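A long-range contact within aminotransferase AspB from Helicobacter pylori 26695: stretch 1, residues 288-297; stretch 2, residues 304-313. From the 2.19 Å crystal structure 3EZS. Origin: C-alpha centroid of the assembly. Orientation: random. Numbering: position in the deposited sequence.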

ATOM      1  N   ILE A 288      21.528  16.782 -15.134  1.00 40.12           N
ATOM      2  CA  ILE A 288      21.097  16.289 -16.439  1.00 40.23           C
ATOM      3  C   ILE A 288      19.760  16.934 -16.799  1.00 39.35           C
ATOM      4  O   ILE A 288      19.589  17.432 -17.906  1.00 36.34           O
ATOM      5  CB  ILE A 288      20.948  14.751 -16.486  1.00 40.35           C
ATOM      6  CG1 ILE A 288      22.293  14.048 -16.298  1.00 42.21           C
ATOM      7  CG2 ILE A 288      20.378  14.295 -17.833  1.00 40.26           C
ATOM      8  CD1 ILE A 288      22.127  12.524 -16.110  1.00 41.88           C
ATOM      9  N   TYR A 289      18.822  16.942 -15.860  1.00 39.77           N
ATOM     10  CA  TYR A 289      17.531  17.576 -16.116  1.00 41.51           C
ATOM     11  C   TYR A 289      17.677  19.092 -16.291  1.00 41.36           C
ATOM     12  O   TYR A 289      16.929  19.687 -17.054  1.00 41.28           O
ATOM     13  CB  TYR A 289      16.515  17.275 -15.018  1.00 42.51           C
ATOM     14  CG  TYR A 289      16.220  15.801 -14.811  1.00 43.17           C
ATOM     15  CD1 TYR A 289      15.802  15.000 -15.860  1.00 44.28           C
ATOM     16  CD2 TYR A 289      16.330  15.225 -13.549  1.00 49.08           C
ATOM     17  CE1 TYR A 289      15.526  13.639 -15.668  1.00 47.96           C
ATOM     18  CE2 TYR A 289      16.056  13.880 -13.341  1.00 50.25           C
ATOM     19  CZ  TYR A 289      15.656  13.094 -14.400  1.00 45.40           C
ATOM     20  OH  TYR A 289      15.381  11.777 -14.178  1.00 43.88           O
ATOM     21  N   ALA A 290      18.637  19.700 -15.589  1.00 40.69           N
ATOM     22  CA  ALA A 290      18.924  21.129 -15.719  1.00 40.01           C
ATOM     23  C   ALA A 290      19.337  21.421 -17.141  1.00 40.19           C
ATOM     24  O   ALA A 290      18.798  22.339 -17.762  1.00 41.05           O
ATOM     25  CB  ALA A 290      20.037  21.552 -14.769  1.00 38.10           C
ATOM     26  N   ASN A 291      20.283  20.629 -17.645  1.00 39.85           N
ATOM     27  CA  ASN A 291      20.770  20.762 -19.029  1.00 40.22           C
ATOM     28  C   ASN A 291      19.744  20.416 -20.096  1.00 39.87           C
ATOM     29  O   ASN A 291      19.807  20.963 -21.204  1.00 40.39           O
ATOM     30  CB  ASN A 291      22.049  19.958 -19.237  1.00 40.49           C
ATOM     31  CG  ASN A 291      23.241  20.543 -18.479  1.00 44.52           C
ATOM     32  OD1 ASN A 291      23.324  21.757 -18.286  1.00 43.52           O
ATOM     33  ND2 ASN A 291      24.186  19.688 -18.093  1.00 39.75           N
ATOM     34  N   ASN A 292      18.807  19.518 -19.782  1.00 38.81           N
ATOM     35  CA  ASN A 292      17.719  19.196 -20.722  1.00 38.13           C
ATOM     36  C   ASN A 292      16.822  20.415 -20.936  1.00 37.91           C
ATOM     37  O   ASN A 292      16.530  20.769 -22.077  1.00 35.29           O
ATOM     38  CB  ASN A 292      16.889  17.987 -20.251  1.00 37.23           C
ATOM     39  CG  ASN A 292      17.678  16.694 -20.260  1.00 38.95           C
ATOM     40  OD1 ASN A 292      18.791  16.650 -20.782  1.00 42.47           O
ATOM     41  ND2 ASN A 292      17.103  15.629 -19.699  1.00 37.92           N
ATOM     42  N   LEU A 293      16.414  21.066 -19.840  1.00 35.95           N
ATOM     43  CA  LEU A 293      15.577  22.272 -19.920  1.00 37.01           C
ATOM     44  C   LEU A 293      16.283  23.409 -20.664  1.00 37.55           C
ATOM     45  O   LEU A 293      15.651  24.115 -21.448  1.00 38.16           O
ATOM     46  CB  LEU A 293      15.181  22.782 -18.520  1.00 37.17           C
ATOM     47  CG  LEU A 293      14.280  21.964 -17.607  1.00 41.22           C
ATOM     48  CD1 LEU A 293      14.077  22.684 -16.251  1.00 43.61           C
ATOM     49  CD2 LEU A 293      12.931  21.680 -18.278  1.00 34.86           C
ATOM     50  N   LYS A 294      17.582  23.591 -20.405  1.00 37.45           N
ATOM     51  CA  LYS A 294      18.376  24.609 -21.103  1.00 40.39           C
ATOM     52  C   LYS A 294      18.419  24.366 -22.592  1.00 38.07           C
ATOM     53  O   LYS A 294      18.277  25.305 -23.380  1.00 40.16           O
ATOM     54  CB  LYS A 294      19.827  24.644 -20.587  1.00 40.66           C
ATOM     55  CG  LYS A 294      19.966  25.164 -19.174  1.00 44.61           C
ATOM     56  CD  LYS A 294      21.432  25.238 -18.720  1.00 47.41           C
ATOM     57  CE  LYS A 294      21.525  25.661 -17.256  1.00 50.20           C
ATOM     58  NZ  LYS A 294      20.815  26.932 -16.977  1.00 47.35           N
ATOM     59  N   LEU A 295      18.649  23.115 -22.972  1.00 37.41           N
ATOM     60  CA  LEU A 295      18.715  22.730 -24.383  1.00 38.18           C
ATOM     61  C   LEU A 295      17.375  23.005 -25.076  1.00 38.77           C
ATOM     62  O   LEU A 295      17.337  23.631 -26.138  1.00 37.83           O
ATOM     63  CB  LEU A 295      19.085  21.243 -24.511  1.00 38.28           C
ATOM     64  CG  LEU A 295      19.072  20.677 -25.931  1.00 39.96           C
ATOM     65  CD1 LEU A 295      20.070  21.425 -26.831  1.00 34.61           C
ATOM     66  CD2 LEU A 295      19.321  19.198 -25.888  1.00 39.22           C
ATOM     67  N   ALA A 296      16.293  22.540 -24.448  1.00 38.23           N
ATOM     68  CA  ALA A 296      14.933  22.726 -24.944  1.00 38.82           C
ATOM     69  C   ALA A 296      14.632  24.201 -25.154  1.00 40.41           C
ATOM     70  O   ALA A 296      14.020  24.579 -26.164  1.00 38.34           O
ATOM     71  CB  ALA A 296      13.908  22.101 -23.977  1.00 35.56           C
ATOM     72  N   ARG A 297      15.080  25.032 -24.206  1.00 41.16           N
ATOM     73  CA  ARG A 297      14.847  26.473 -24.274  1.00 41.36           C
ATOM     74  C   ARG A 297      15.605  27.127 -25.442  1.00 40.91           C
ATOM     75  O   ARG A 297      15.100  28.057 -26.076  1.00 41.62           O
ATOM     76  CB  ARG A 297      15.194  27.143 -22.946  1.00 42.56           C
ATOM     77  CG  ARG A 297      14.751  28.612 -22.887  1.00 40.59           C
ATOM     78  CD  ARG A 297      15.081  29.271 -21.552  1.00 41.16           C
ATOM     79  NE  ARG A 297      14.420  28.592 -20.422  1.00 45.30           N
ATOM     80  CZ  ARG A 297      14.994  27.761 -19.549  1.00 39.95           C
ATOM     81  NH1 ARG A 297      16.281  27.470 -19.608  1.00 45.66           N
ATOM     82  NH2 ARG A 297      14.262  27.226 -18.588  1.00 43.74           N
ATOM     83  N   LEU A 304       7.766  29.466 -23.612  1.00 48.00           N
ATOM     84  CA  LEU A 304       8.058  29.577 -22.194  1.00 48.11           C
ATOM     85  C   LEU A 304       8.345  28.193 -21.579  1.00 47.20           C
ATOM     86  O   LEU A 304       7.485  27.307 -21.601  1.00 49.42           O
ATOM     87  CB  LEU A 304       6.884  30.232 -21.464  1.00 47.60           C
ATOM     88  CG  LEU A 304       7.024  30.493 -19.958  1.00 50.23           C
ATOM     89  CD1 LEU A 304       8.286  31.297 -19.602  1.00 50.66           C
ATOM     90  CD2 LEU A 304       5.791  31.221 -19.498  1.00 49.93           C
ATOM     91  N   ILE A 305       9.553  28.015 -21.055  1.00 44.43           N
ATOM     92  CA  ILE A 305       9.939  26.787 -20.349  1.00 43.49           C
ATOM     93  C   ILE A 305      10.400  27.219 -18.951  1.00 43.26           C
ATOM     94  O   ILE A 305      11.444  27.874 -18.810  1.00 41.71           O
ATOM     95  CB  ILE A 305      11.048  25.994 -21.103  1.00 44.36           C
ATOM     96  CG1 ILE A 305      10.582  25.653 -22.530  1.00 43.77           C
ATOM     97  CG2 ILE A 305      11.421  24.706 -20.348  1.00 39.79           C
ATOM     98  CD1 ILE A 305      11.627  24.952 -23.361  1.00 42.72           C
ATOM     99  N   TYR A 306       9.599  26.913 -17.931  1.00 41.69           N
ATOM    100  CA  TYR A 306       9.975  27.252 -16.560  1.00 41.36           C
ATOM    101  C   TYR A 306      11.177  26.406 -16.144  1.00 40.61           C
ATOM    102  O   TYR A 306      11.269  25.245 -16.533  1.00 43.42           O
ATOM    103  CB  TYR A 306       8.810  27.013 -15.593  1.00 42.45           C
ATOM    104  CG  TYR A 306       7.611  27.934 -15.815  1.00 42.35           C
ATOM    105  CD1 TYR A 306       7.708  29.310 -15.599  1.00 45.62           C
ATOM    106  CD2 TYR A 306       6.374  27.417 -16.197  1.00 45.22           C
ATOM    107  CE1 TYR A 306       6.611  30.138 -15.794  1.00 46.71           C
ATOM    108  CE2 TYR A 306       5.278  28.230 -16.383  1.00 43.12           C
ATOM    109  CZ  TYR A 306       5.399  29.579 -16.185  1.00 44.25           C
ATOM    110  OH  TYR A 306       4.303  30.356 -16.381  1.00 49.11           O
ATOM    111  N   PRO A 307      12.102  26.964 -15.343  1.00 41.64           N
ATOM    112  CA  PRO A 307      13.295  26.205 -14.920  1.00 40.65           C
ATOM    113  C   PRO A 307      13.079  25.196 -13.764  1.00 40.24           C
ATOM    114  O   PRO A 307      13.913  25.095 -12.857  1.00 38.74           O
ATOM    115  CB  PRO A 307      14.281  27.317 -14.532  1.00 41.37           C
ATOM    116  CG  PRO A 307      13.402  28.418 -14.005  1.00 43.69           C
ATOM    117  CD  PRO A 307      12.088  28.329 -14.780  1.00 41.74           C
ATOM    118  N   TYR A 308      11.988  24.430 -13.837  1.00 38.70           N
ATOM    119  CA  TYR A 308      11.607  23.471 -12.814  1.00 39.82           C
ATOM    120  C   TYR A 308      10.898  22.317 -13.537  1.00 39.71           C
ATOM    121  O   TYR A 308      10.308  22.510 -14.619  1.00 39.95           O
ATOM    122  CB  TYR A 308      10.650  24.097 -11.755  1.00 38.18           C
ATOM    123  CG  TYR A 308      11.120  25.399 -11.156  1.00 41.24           C
ATOM    124  CD1 TYR A 308      11.908  25.418 -10.008  1.00 44.49           C
ATOM    125  CD2 TYR A 308      10.770  26.626 -11.734  1.00 46.18           C
ATOM    126  CE1 TYR A 308      12.369  26.625  -9.460  1.00 41.96           C
ATOM    127  CE2 TYR A 308      11.206  27.856 -11.177  1.00 44.20           C
ATOM    128  CZ  TYR A 308      12.007  27.839 -10.044  1.00 42.65           C
ATOM    129  OH  TYR A 308      12.457  29.019  -9.488  1.00 42.46           O
ATOM    130  N   SER A 309      10.929  21.144 -12.900  1.00 38.03           N
ATOM    131  CA  SER A 309      10.372  19.886 -13.417  1.00 38.96           C
ATOM    132  C   SER A 309      11.256  19.476 -14.595  1.00 38.45           C
ATOM    133  O   SER A 309      12.236  20.139 -14.871  1.00 37.29           O
ATOM    134  CB  SER A 309       8.888  20.002 -13.842  1.00 39.78           C
ATOM    135  OG  SER A 309       8.724  20.389 -15.216  1.00 40.71           O
ATOM    136  N   PHE A 310      10.928  18.371 -15.249  1.00 38.20           N
ATOM    137  CA  PHE A 310      11.633  17.970 -16.457  1.00 37.57           C
ATOM    138  C   PHE A 310      10.695  17.945 -17.689  1.00 38.39           C
ATOM    139  O   PHE A 310      10.967  17.256 -18.689  1.00 38.29           O
ATOM    140  CB  PHE A 310      12.409  16.653 -16.263  1.00 40.56           C
ATOM    141  CG  PHE A 310      11.609  15.487 -15.709  1.00 36.82           C
ATOM    142  CD1 PHE A 310      10.431  15.061 -16.291  1.00 40.28           C
ATOM    143  CD2 PHE A 310      12.128  14.733 -14.664  1.00 44.03           C
ATOM    144  CE1 PHE A 310       9.749  13.960 -15.799  1.00 42.91           C
ATOM    145  CE2 PHE A 310      11.448  13.627 -14.177  1.00 41.58           C
ATOM    146  CZ  PHE A 310      10.259  13.248 -14.750  1.00 41.52           C
ATOM    147  N   TYR A 311       9.608  18.724 -17.627  1.00 37.18           N
ATOM    148  CA  TYR A 311       8.646  18.802 -18.720  1.00 38.13           C
ATOM    149  C   TYR A 311       8.782  20.055 -19.586  1.00 39.00           C
ATOM    150  O   TYR A 311       9.371  21.062 -19.166  1.00 38.93           O
ATOM    151  CB  TYR A 311       7.202  18.751 -18.202  1.00 39.74           C
ATOM    152  CG  TYR A 311       6.901  17.527 -17.379  1.00 40.69           C
ATOM    153  CD1 TYR A 311       6.857  16.269 -17.966  1.00 44.78           C
ATOM    154  CD2 TYR A 311       6.687  17.621 -16.009  1.00 45.23           C
ATOM    155  CE1 TYR A 311       6.609  15.134 -17.202  1.00 43.79           C
ATOM    156  CE2 TYR A 311       6.435  16.494 -15.244  1.00 40.71           C
ATOM    157  CZ  TYR A 311       6.416  15.252 -15.848  1.00 40.17           C
ATOM    158  OH  TYR A 311       6.173  14.122 -15.089  1.00 43.07           O
ATOM    159  N   VAL A 312       8.252  19.942 -20.804  1.00 39.47           N
ATOM    160  CA  VAL A 312       8.062  21.058 -21.718  1.00 38.46           C
ATOM    161  C   VAL A 312       6.578  20.992 -22.077  1.00 39.68           C
ATOM    162  O   VAL A 312       6.108  19.949 -22.536  1.00 40.56           O
ATOM    163  CB  VAL A 312       8.891  20.949 -22.994  1.00 39.52           C
ATOM    164  CG1 VAL A 312       8.593  22.135 -23.928  1.00 37.39           C
ATOM    165  CG2 VAL A 312      10.398  20.858 -22.656  1.00 40.56           C
ATOM    166  N   TYR A 313       5.843  22.077 -21.808  1.00 38.48           N
ATOM    167  CA  TYR A 313       4.409  22.198 -22.116  1.00 39.75           C
ATOM    168  C   TYR A 313       4.400  22.983 -23.428  1.00 39.78           C
ATOM    169  O   TYR A 313       4.379  24.216 -23.427  1.00 39.58           O
ATOM    170  CB  TYR A 313       3.704  22.929 -20.954  1.00 40.93           C
ATOM    171  CG  TYR A 313       2.199  22.835 -20.933  1.00 41.64           C
ATOM    172  CD1 TYR A 313       1.552  21.606 -20.768  1.00 43.00           C
ATOM    173  CD2 TYR A 313       1.416  23.971 -21.025  1.00 44.77           C
ATOM    174  CE1 TYR A 313       0.160  21.522 -20.736  1.00 39.37           C
ATOM    175  CE2 TYR A 313       0.022  23.895 -20.986  1.00 41.54           C
ATOM    176  CZ  TYR A 313      -0.599  22.675 -20.841  1.00 42.40           C
ATOM    177  OH  TYR A 313      -1.987  22.632 -20.806  1.00 43.03           O
TER
HETATM  178  O   HOH W   1      11.389  29.975 -21.076  1.00 36.18           O

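What fills the hollow in the irregular stretch? Leu293 does, and it is the residue most covered by the other stretch. It projects from the helix toward a segment that runs irregularly from Ile305 to Phe310 and becomes strand at Tyr311, and its two methyl groups share Ser309 O as a neighbour, with CD1 leaning to Tyr306 and Tyr308 and CD2 to Ile305 and Tyr311. Leu293 CD1 presses against backbone: it lies 3.4 Å from Ser309 O, 3.6 Å from Tyr308 N and 3.8 Å from Tyr306 O. Leu293 CD2 lies 4.0 Å from Ile305 CG2 and 3.7 Å from Tyr311 O. The pocket is therefore lined largely by main chain, and the branched tip of Leu293 fills it. The side chains of Tyr306, Tyr308, Ser309 and Tyr311 leave their alpha carbons pointing away from the helix, and it is their backbone that faces Leu293.

How does the loop fill the helix surface in return? Ile305 points toward the helix and sends its long branch to Ala296, one turn or so from Leu293. The small side chain of Ala296 leaves a shallow place here: Ile305 CD1 comes within 3.7 Å of Ala296 CB and 3.6 Å of the backbone carbon Ala296 C. Val312, already in the strand, reaches the same methyl, with Val312 CG2 4.0 Å from Ala296 CB. Two branched side chains thus converge on one short one, while CG2 of Ile305 packs against Leu293.

What closes the contact at the start of the helical stretch? The rings of Tyr289 and Phe310 meet where the two backbones come nearest, with the CA atoms of Tyr289 and Phe310 5.9 Å apart. Tyr289 CE1 and Phe310 CD2 are 3.7 Å apart, and the Phe310 atom sits over one face of the tyrosine ring. The ring planes are inclined at 43°, so the arrangement is oblique, and the two rings lean against each other as bulky apolar shapes. Tyr289 points toward the loop, whereas Phe310 leaves its backbone sideways.

Where do hydrogen bonds join the two stretches? At the other end of the helical stretch, Arg297 leaves its backbone sideways, but its guanidinium comes round to the loop. Arg297 NH2 donates a hydrogen bond to Ile305 O at 2.9 Å, with a nearly straight angle of 167°, and Arg297 NE adds a weak one to Ile305 O at 3.5 Å. The acceptor lies near the guanidinium plane, at its edge, where the N-H bonds are directed. Pro307 stands close by, with Pro307 CB 4.1 Å from Arg297 NH2. Water 1 extends this polar border: it accepts a hydrogen bond from Ile305 N at 2.7 Å and a weak one from Arg297 NE at 3.4 Å. The carbonyl and amide of Ile305 thus find polar partners while its side chain packs into the helix surface.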